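Bifunctional purine biosynthetic protein ADE5,7 (Cryptococcus neoformans var. grubii serotype A, PDB 7LVO) catalyses the second and fifth steps of de novo purine biosynthesis, its N-terminal half here being the ATP-dependent GAR synthetase. Local coordinates at residues Lys150-Met153 against Ala154-Asn157; Gly304-Asp308 against Gly309-Val313; Ile452-Gln455 against Gly456-Phe459. All blocks are in the same frame, centred on the assembly; numbering follows the deposited sequence.

Overall arrangement
Interactions 1 and 2 lie in the ATP-grasp domain, with centres 13 Å apart, and they touch. Asp308 of interaction 2 ties them: its OD2 forms a salt bridge with Arg155 NH2 (2.7 Å) and probably a hydrogen bond with His156 NE2 (3.1 Å). Phe152 CE2 also packs on Met305 SD at 3.4 Å. Two helix ends are thus joined. The side chain of Met153 is about 6 Å from that of Glu331, a predicted magnesium ligand, and Lys150 meets Glu233, inside a stretch predicted to bind ATP. Interaction 3 belongs to the C domain, away from these sites; its centre is 44 Å from that of interaction 1.

Interaction 1: residues Lys150-Met153 against Ala154-Asn157; sequences KEFM and ARHN
The first torsion of Phe152 (chi1 173°) points CG away from its own backbone N and sets the ring on the flank where His156 arrives one turn later. His156 has CG beside its backbone N (chi1 -63°), which brings its CD2 to the phenyl ring. His156 CD2 lies over one face of that ring, offset toward the rim, with Phe152 CE2 3.3 Å away. The two planes meet at 54°, so the pair is oblique. Phe152 O comes to the edge of the imidazole, 3.1 Å from His156 CD2. One face of the Arg155 guanidinium lies over Phe152 CA, with Arg155 NH2 3.7 Å from Phe152 CD2. Arg155 NH1 makes a long salt bridge of 3.5 Å to Glu151 OE2, the carboxylate and guanidinium planes being almost perpendicular. Both Arg155 NH2 and His156 NE2 turn to Asp308, so these two polar ends are held from outside the helix. The helix 146-155 ends here in a Schellman motif. Arg155 N still bonds Glu151 O at 2.9 Å, a regular helical bond. His156 N reaches Phe152 O at 3.2 Å and makes a weak bond to Met153 O. Asn157, with positive phi, is the C-prime residue; its N bonds Ala154 O at 3.2 Å, and Ile158 N turns back to Met153 O. Met153 packs on Val329 and Tyr332 of the strand 326-333. Lys150 is buried; its NZ forms a salt bridge with Glu233 and hydrogen bonds with Thr160 OG1 and Ala161 O.

Interaction 2: residues Gly304-Asp308 against Gly309-Val313; sequences GMRED and GYPFV
Gly309 N bonds Arg306 O at 2.8 Å, the shortest hydrogen bond across this turn. The donor stands above the carbonyl plane, with a C=O...N angle of only 115°. The next bond runs from Tyr310 N to Met305 O at 2.9 Å, with an angle of 152° at the hydrogen. Together these two bonds close the C-terminal end of helix 287-307 as a Schellman motif. Gly309 is its positive-phi residue (phi 95°), and the chain leaves the helix there. The Met305 chain bends at the second and third torsions and curls round the Tyr310 carbonyl: CB and CE of Met305 each lie 3.4 Å from Tyr310 O. Its CG makes a looser apolar contact with Phe312 CB at 4.3 Å. Arg306 CG touches Pro311 CG at 3.9 Å, the two side chains crossing at about a right angle. The far end of Arg306 is held by Gly249 O through NH1. Tyr310 CD2 lies 3.5 Å from Asp308 O, which is placed obliquely to the ring. The carboxylate of Asp308 leads away to Arg155 and His156 at the end of helix 146-155. Beyond the turn, Phe312 O bonds Ser247 OG. The ring of Phe312, just before strand 315-323, packs on Val334.

Interaction 3: residues Ile452-Gln455 against Gly456-Phe459; sequences ISFQ and GQTF
Phe454 and Gln457 meet through a backbone bond and through a CH-pi contact. The backbone bond runs from Gln457 N to Phe454 O at 3.0 Å, with an N-H...O angle of 142°. It closes a type II beta turn with Gln455 and Gly456 at its corners. Gly456 has positive phi (78°), the setting that this turn type needs at its third position and that glycine takes easily. A second polar bond lies just past the corner: Thr458 OG1 donates to Gly456 O at 3.1 Å. The CH-pi contact comes from Gln457 CB, which sits over the centre of one face of the Phe454 ring, 3.5 Å from the centroid. Phe454 CG stands between its backbone N and carbonyl carbon (chi1 58°), and this brings the ring against Gln457. Gln457 CA also approaches the ring, 3.4 Å from Phe454 CE1. The turn follows the short strand 452-453 of the C domain, which pairs antiparallel with strand 399-400 through backbone bonds between Ser453 and Thr399. The extended Gln457 chain reaches back beside this strand. Its CG passes close to the turn carbonyl, with Gln457 CG 3.4 Å from Phe454 O. The apolar packing continues onto the neighbouring sheet. Phe454 rests on Leu383 and Val428 of that sheet and on Met398 of a loop, and Ile452 on Leu383, Leu429 and Val431. Past the turn, Thr458 bonds through its backbone to Ala384.

Interaction 1: residues Lys150-Met153 against Ala154-Asn157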
loop_
_atom_site.group_PDB
_atom_site.type_symbol
_atom_site.label_atom_id
_atom_site.label_comp_id
_atom_site.label_asym_id
_atom_site.label_seq_id
_atom_site.Cartn_x
_atom_site.Cartn_y
_atom_site.Cartn_z
ATOM N N LYS A 150 -16.643 -6.492 -2.355
ATOM C CA LYS A 150 -17.877 -6.014 -1.741
ATOM C C LYS A 150 -18.817 -7.172 -1.429
ATOM O O LYS A 150 -19.453 -7.195 -0.368
ATOM C CB LYS A 150 -18.557 -4.996 -2.656
ATOM C CG LYS A 150 -17.722 -3.752 -2.923
ATOM C CD LYS A 150 -17.618 -2.837 -1.708
ATOM C CE LYS A 150 -18.970 -2.211 -1.355
ATOM N NZ LYS A 150 -18.842 -1.134 -0.326
ATOM N N GLU A 151 -18.926 -8.140 -2.344
ATOM C CA GLU A 151 -19.719 -9.331 -2.062
ATOM C C GLU A 151 -19.171 -10.066 -0.844
ATOM O O GLU A 151 -19.937 -10.516 0.014
ATOM C CB GLU A 151 -19.737 -10.254 -3.283
ATOM C CG GLU A 151 -20.612 -11.491 -3.115
ATOM C CD GLU A 151 -20.365 -12.543 -4.187
ATOM O OE1 GLU A 151 -19.615 -12.263 -5.148
ATOM O OE2 GLU A 151 -20.919 -13.656 -4.067
ATOM N N PHE A 152 -17.845 -10.204 -0.762
ATOM C CA PHE A 152 -17.229 -10.845 0.394
ATOM C C PHE A 152 -17.622 -10.143 1.687
ATOM O O PHE A 152 -17.918 -10.796 2.691
ATOM C CB PHE A 152 -15.704 -10.859 0.221
ATOM C CG PHE A 152 -14.956 -11.356 1.429
ATOM C CD1 PHE A 152 -14.567 -10.483 2.429
ATOM C CD2 PHE A 152 -14.641 -12.698 1.562
ATOM C CE1 PHE A 152 -13.884 -10.937 3.542
ATOM C CE2 PHE A 152 -13.960 -13.158 2.674
ATOM C CZ PHE A 152 -13.580 -12.282 3.663
ATOM N N MET A 153 -17.628 -8.808 1.684
ATOM C CA MET A 153 -17.964 -8.076 2.898
ATOM C C MET A 153 -19.410 -8.338 3.310
ATOM O O MET A 153 -19.700 -8.583 4.487
ATOM C CB MET A 153 -17.724 -6.577 2.687
ATOM C CG MET A 153 -16.280 -6.204 2.420
ATOM S SD MET A 153 -16.104 -4.465 1.939
ATOM C CE MET A 153 -14.459 -4.462 1.225
ATOM N N ALA A 154 -20.331 -8.292 2.346
ATOM C CA ALA A 154 -21.737 -8.512 2.667
ATOM C C ALA A 154 -21.981 -9.939 3.144
ATOM O O ALA A 154 -22.736 -10.160 4.096
ATOM C CB ALA A 154 -22.604 -8.193 1.451
ATOM N N ARG A 155 -21.344 -10.919 2.501
ATOM C CA ARG A 155 -21.551 -12.310 2.889
ATOM C C ARG A 155 -21.075 -12.579 4.310
ATOM O O ARG A 155 -21.590 -13.487 4.972
ATOM C CB ARG A 155 -20.835 -13.247 1.909
ATOM C CG ARG A 155 -20.850 -14.697 2.327
ATOM C CD ARG A 155 -20.363 -15.624 1.214
ATOM N NE ARG A 155 -18.967 -15.389 0.865
ATOM C CZ ARG A 155 -18.564 -14.639 -0.151
ATOM N NH1 ARG A 155 -19.429 -14.030 -0.949
ATOM N NH2 ARG A 155 -17.260 -14.491 -0.367
ATOM N N HIS A 156 -20.092 -11.823 4.792
ATOM C CA HIS A 156 -19.552 -12.014 6.131
ATOM C C HIS A 156 -19.944 -10.896 7.093
ATOM O O HIS A 156 -19.351 -10.780 8.167
ATOM C CB HIS A 156 -18.029 -12.137 6.062
ATOM C CG HIS A 156 -17.556 -13.332 5.297
ATOM N ND1 HIS A 156 -17.673 -14.616 5.779
ATOM C CD2 HIS A 156 -16.964 -13.438 4.083
ATOM C CE1 HIS A 156 -17.174 -15.465 4.900
ATOM N NE2 HIS A 156 -16.734 -14.776 3.862
ATOM N N ASN A 157 -20.922 -10.069 6.727
ATOM C CA ASN A 157 -21.425 -9.010 7.601
ATOM C C ASN A 157 -20.315 -8.045 8.005
ATOM O O ASN A 157 -20.238 -7.601 9.151
ATOM C CB ASN A 157 -22.106 -9.602 8.838
ATOM C CG ASN A 157 -23.482 -10.160 8.536
ATOM O OD1 ASN A 157 -24.220 -9.610 7.714
ATOM N ND2 ASN A 157 -23.838 -11.255 9.202
#

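Interaction 2: residues Gly304-Asp308 against Gly309-Val313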
loop_
_atom_site.group_PDB
_atom_site.type_symbol
_atom_site.label_atom_id
_atom_site.label_comp_id
_atom_site.label_asym_id
_atom_site.label_seq_id
_atom_site.Cartn_x
_atom_site.Cartn_y
_atom_site.Cartn_z
ATOM N N GLY A 304 -13.137 -15.211 7.469
ATOM C CA GLY A 304 -13.968 -15.403 6.297
ATOM C C GLY A 304 -13.200 -15.966 5.118
ATOM O O GLY A 304 -13.734 -16.768 4.343
ATOM N N MET A 305 -11.938 -15.550 4.962
ATOM C CA MET A 305 -11.137 -16.047 3.848
ATOM C C MET A 305 -10.862 -17.542 3.990
ATOM O O MET A 305 -10.865 -18.274 2.995
ATOM C CB MET A 305 -9.831 -15.260 3.750
ATOM C CG MET A 305 -10.015 -13.800 3.337
ATOM S SD MET A 305 -10.711 -13.612 1.676
ATOM C CE MET A 305 -9.246 -13.915 0.676
ATOM N N ARG A 306 -10.623 -18.015 5.218
ATOM C CA ARG A 306 -10.494 -19.455 5.430
ATOM C C ARG A 306 -11.797 -20.176 5.090
ATOM O O ARG A 306 -11.798 -21.173 4.365
ATOM C CB ARG A 306 -10.091 -19.760 6.874
ATOM C CG ARG A 306 -8.680 -19.366 7.233
ATOM C CD ARG A 306 -8.165 -20.167 8.438
ATOM N NE ARG A 306 -9.097 -20.127 9.565
ATOM C CZ ARG A 306 -9.183 -19.131 10.435
ATOM N NH1 ARG A 306 -8.426 -18.049 10.323
ATOM N NH2 ARG A 306 -10.052 -19.222 11.444
ATOM N N GLU A 307 -12.920 -19.675 5.607
ATOM C CA GLU A 307 -14.208 -20.303 5.331
ATOM C C GLU A 307 -14.485 -20.360 3.834
ATOM O O GLU A 307 -14.968 -21.379 3.322
ATOM C CB GLU A 307 -15.322 -19.549 6.054
ATOM C CG GLU A 307 -15.231 -19.634 7.565
ATOM C CD GLU A 307 -16.208 -18.707 8.267
ATOM O OE1 GLU A 307 -16.579 -17.668 7.674
ATOM O OE2 GLU A 307 -16.600 -19.022 9.414
ATOM N N ASP A 308 -14.171 -19.281 3.111
ATOM C CA ASP A 308 -14.371 -19.268 1.670
ATOM C C ASP A 308 -13.364 -20.137 0.932
ATOM O O ASP A 308 -13.505 -20.315 -0.283
ATOM C CB ASP A 308 -14.305 -17.835 1.139
ATOM C CG ASP A 308 -15.513 -17.006 1.544
ATOM O OD1 ASP A 308 -16.433 -17.563 2.176
ATOM O OD2 ASP A 308 -15.538 -15.795 1.240
ATOM N N GLY A 309 -12.365 -20.677 1.625
ATOM C CA GLY A 309 -11.445 -21.623 1.037
ATOM C C GLY A 309 -10.152 -21.054 0.500
ATOM O O GLY A 309 -9.427 -21.771 -0.199
ATOM N N TYR A 310 -9.837 -19.797 0.795
ATOM C CA TYR A 310 -8.617 -19.157 0.301
ATOM C C TYR A 310 -8.053 -18.261 1.389
ATOM O O TYR A 310 -8.190 -17.036 1.341
ATOM C CB TYR A 310 -8.898 -18.371 -0.981
ATOM C CG TYR A 310 -9.480 -19.225 -2.080
ATOM C CD1 TYR A 310 -8.651 -19.968 -2.913
ATOM C CD2 TYR A 310 -10.854 -19.303 -2.278
ATOM C CE1 TYR A 310 -9.173 -20.760 -3.919
ATOM C CE2 TYR A 310 -11.381 -20.092 -3.280
ATOM C CZ TYR A 310 -10.538 -20.817 -4.098
ATOM O OH TYR A 310 -11.061 -21.607 -5.100
ATOM N N PRO A 311 -7.416 -18.851 2.402
ATOM C CA PRO A 311 -6.849 -18.045 3.490
ATOM C C PRO A 311 -5.924 -16.961 2.955
ATOM O O PRO A 311 -5.322 -17.100 1.890
ATOM C CB PRO A 311 -6.078 -19.068 4.330
ATOM C CG PRO A 311 -6.733 -20.386 4.019
ATOM C CD PRO A 311 -7.185 -20.296 2.587
ATOM N N PHE A 312 -5.818 -15.874 3.712
ATOM C CA PHE A 312 -5.022 -14.723 3.321
ATOM C C PHE A 312 -3.708 -14.723 4.093
ATOM O O PHE A 312 -3.708 -14.707 5.332
ATOM C CB PHE A 312 -5.758 -13.406 3.579
ATOM C CG PHE A 312 -4.978 -12.193 3.141
ATOM C CD1 PHE A 312 -4.073 -11.587 4.003
ATOM C CD2 PHE A 312 -5.124 -11.680 1.859
ATOM C CE1 PHE A 312 -3.343 -10.487 3.596
ATOM C CE2 PHE A 312 -4.402 -10.567 1.460
ATOM C CZ PHE A 312 -3.504 -9.978 2.331
ATOM N N VAL A 313 -2.600 -14.728 3.363
ATOM C CA VAL A 313 -1.264 -14.633 3.936
ATOM C C VAL A 313 -0.596 -13.389 3.367
ATOM O O VAL A 313 -0.657 -13.145 2.155
ATOM C CB VAL A 313 -0.428 -15.893 3.640
ATOM C CG1 VAL A 313 0.953 -15.764 4.259
ATOM C CG2 VAL A 313 -1.138 -17.139 4.161
#

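Interaction 3: residues Ile452-Gln455 against Gly456-Phe459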
loop_
_atom_site.group_PDB
_atom_site.type_symbol
_atom_site.label_atom_id
_atom_site.label_comp_id
_atom_site.label_asym_id
_atom_site.label_seq_id
_atom_site.Cartn_x
_atom_site.Cartn_y
_atom_site.Cartn_z
ATOM N N ILE A 452 17.112 18.886 0.632
ATOM C CA ILE A 452 16.803 18.226 -0.631
ATOM C C ILE A 452 16.291 19.288 -1.594
ATOM O O ILE A 452 15.467 20.131 -1.219
ATOM C CB ILE A 452 15.762 17.100 -0.460
ATOM C CG1 ILE A 452 16.231 16.098 0.588
ATOM C CG2 ILE A 452 15.502 16.404 -1.797
ATOM C CD1 ILE A 452 15.204 15.045 0.940
ATOM N N SER A 453 16.774 19.247 -2.834
ATOM C CA SER A 453 16.383 20.242 -3.822
ATOM C C SER A 453 16.476 19.651 -5.219
ATOM O O SER A 453 17.498 19.062 -5.582
ATOM C CB SER A 453 17.267 21.492 -3.713
ATOM O OG SER A 453 16.868 22.484 -4.643
ATOM N N PHE A 454 15.405 19.808 -5.994
ATOM C CA PHE A 454 15.427 19.508 -7.418
ATOM C C PHE A 454 14.388 20.388 -8.103
ATOM O O PHE A 454 13.361 20.739 -7.510
ATOM C CB PHE A 454 15.178 18.023 -7.706
ATOM C CG PHE A 454 13.879 17.497 -7.176
ATOM C CD1 PHE A 454 12.733 17.541 -7.949
ATOM C CD2 PHE A 454 13.808 16.944 -5.908
ATOM C CE1 PHE A 454 11.533 17.049 -7.466
ATOM C CE2 PHE A 454 12.612 16.452 -5.417
ATOM C CZ PHE A 454 11.475 16.498 -6.193
ATOM N N GLN A 455 14.669 20.743 -9.356
ATOM C CA GLN A 455 13.831 21.677 -10.091
ATOM C C GLN A 455 12.382 21.214 -10.095
ATOM O O GLN A 455 12.077 20.075 -10.458
ATOM C CB GLN A 455 14.348 21.822 -11.525
ATOM C CG GLN A 455 13.623 22.875 -12.350
ATOM C CD GLN A 455 13.846 24.282 -11.829
ATOM O OE1 GLN A 455 14.925 24.611 -11.331
ATOM N NE2 GLN A 455 12.822 25.117 -11.931
ATOM N N GLY A 456 11.490 22.109 -9.685
ATOM C CA GLY A 456 10.069 21.823 -9.682
ATOM C C GLY A 456 9.579 20.970 -8.537
ATOM O O GLY A 456 8.442 20.481 -8.591
ATOM N N GLN A 457 10.391 20.766 -7.505
ATOM C CA GLN A 457 9.964 19.925 -6.394
ATOM C C GLN A 457 8.707 20.502 -5.755
ATOM O O GLN A 457 8.586 21.717 -5.573
ATOM C CB GLN A 457 11.077 19.798 -5.357
ATOM C CG GLN A 457 11.453 21.098 -4.661
ATOM C CD GLN A 457 12.569 20.907 -3.650
ATOM O OE1 GLN A 457 13.055 19.793 -3.450
ATOM N NE2 GLN A 457 12.984 21.994 -3.009
ATOM N N THR A 458 7.773 19.619 -5.412
ATOM C CA THR A 458 6.501 20.003 -4.821
ATOM C C THR A 458 6.204 19.110 -3.623
ATOM O O THR A 458 6.551 17.931 -3.610
ATOM C CB THR A 458 5.352 19.890 -5.835
ATOM O OG1 THR A 458 5.756 20.478 -7.079
ATOM C CG2 THR A 458 4.110 20.597 -5.311
ATOM N N PHE A 459 5.556 19.687 -2.616
ATOM C CA PHE A 459 5.173 18.934 -1.426
ATOM C C PHE A 459 4.175 19.766 -0.635
ATOM O O PHE A 459 4.134 20.993 -0.755
ATOM C CB PHE A 459 6.394 18.581 -0.567
ATOM C CG PHE A 459 7.138 19.773 -0.038
ATOM C CD1 PHE A 459 8.171 20.344 -0.770
ATOM C CD2 PHE A 459 6.814 20.324 1.191
ATOM C CE1 PHE A 459 8.853 21.435 -0.292
ATOM C CE2 PHE A 459 7.491 21.432 1.672
ATOM C CZ PHE A 459 8.516 21.984 0.935
#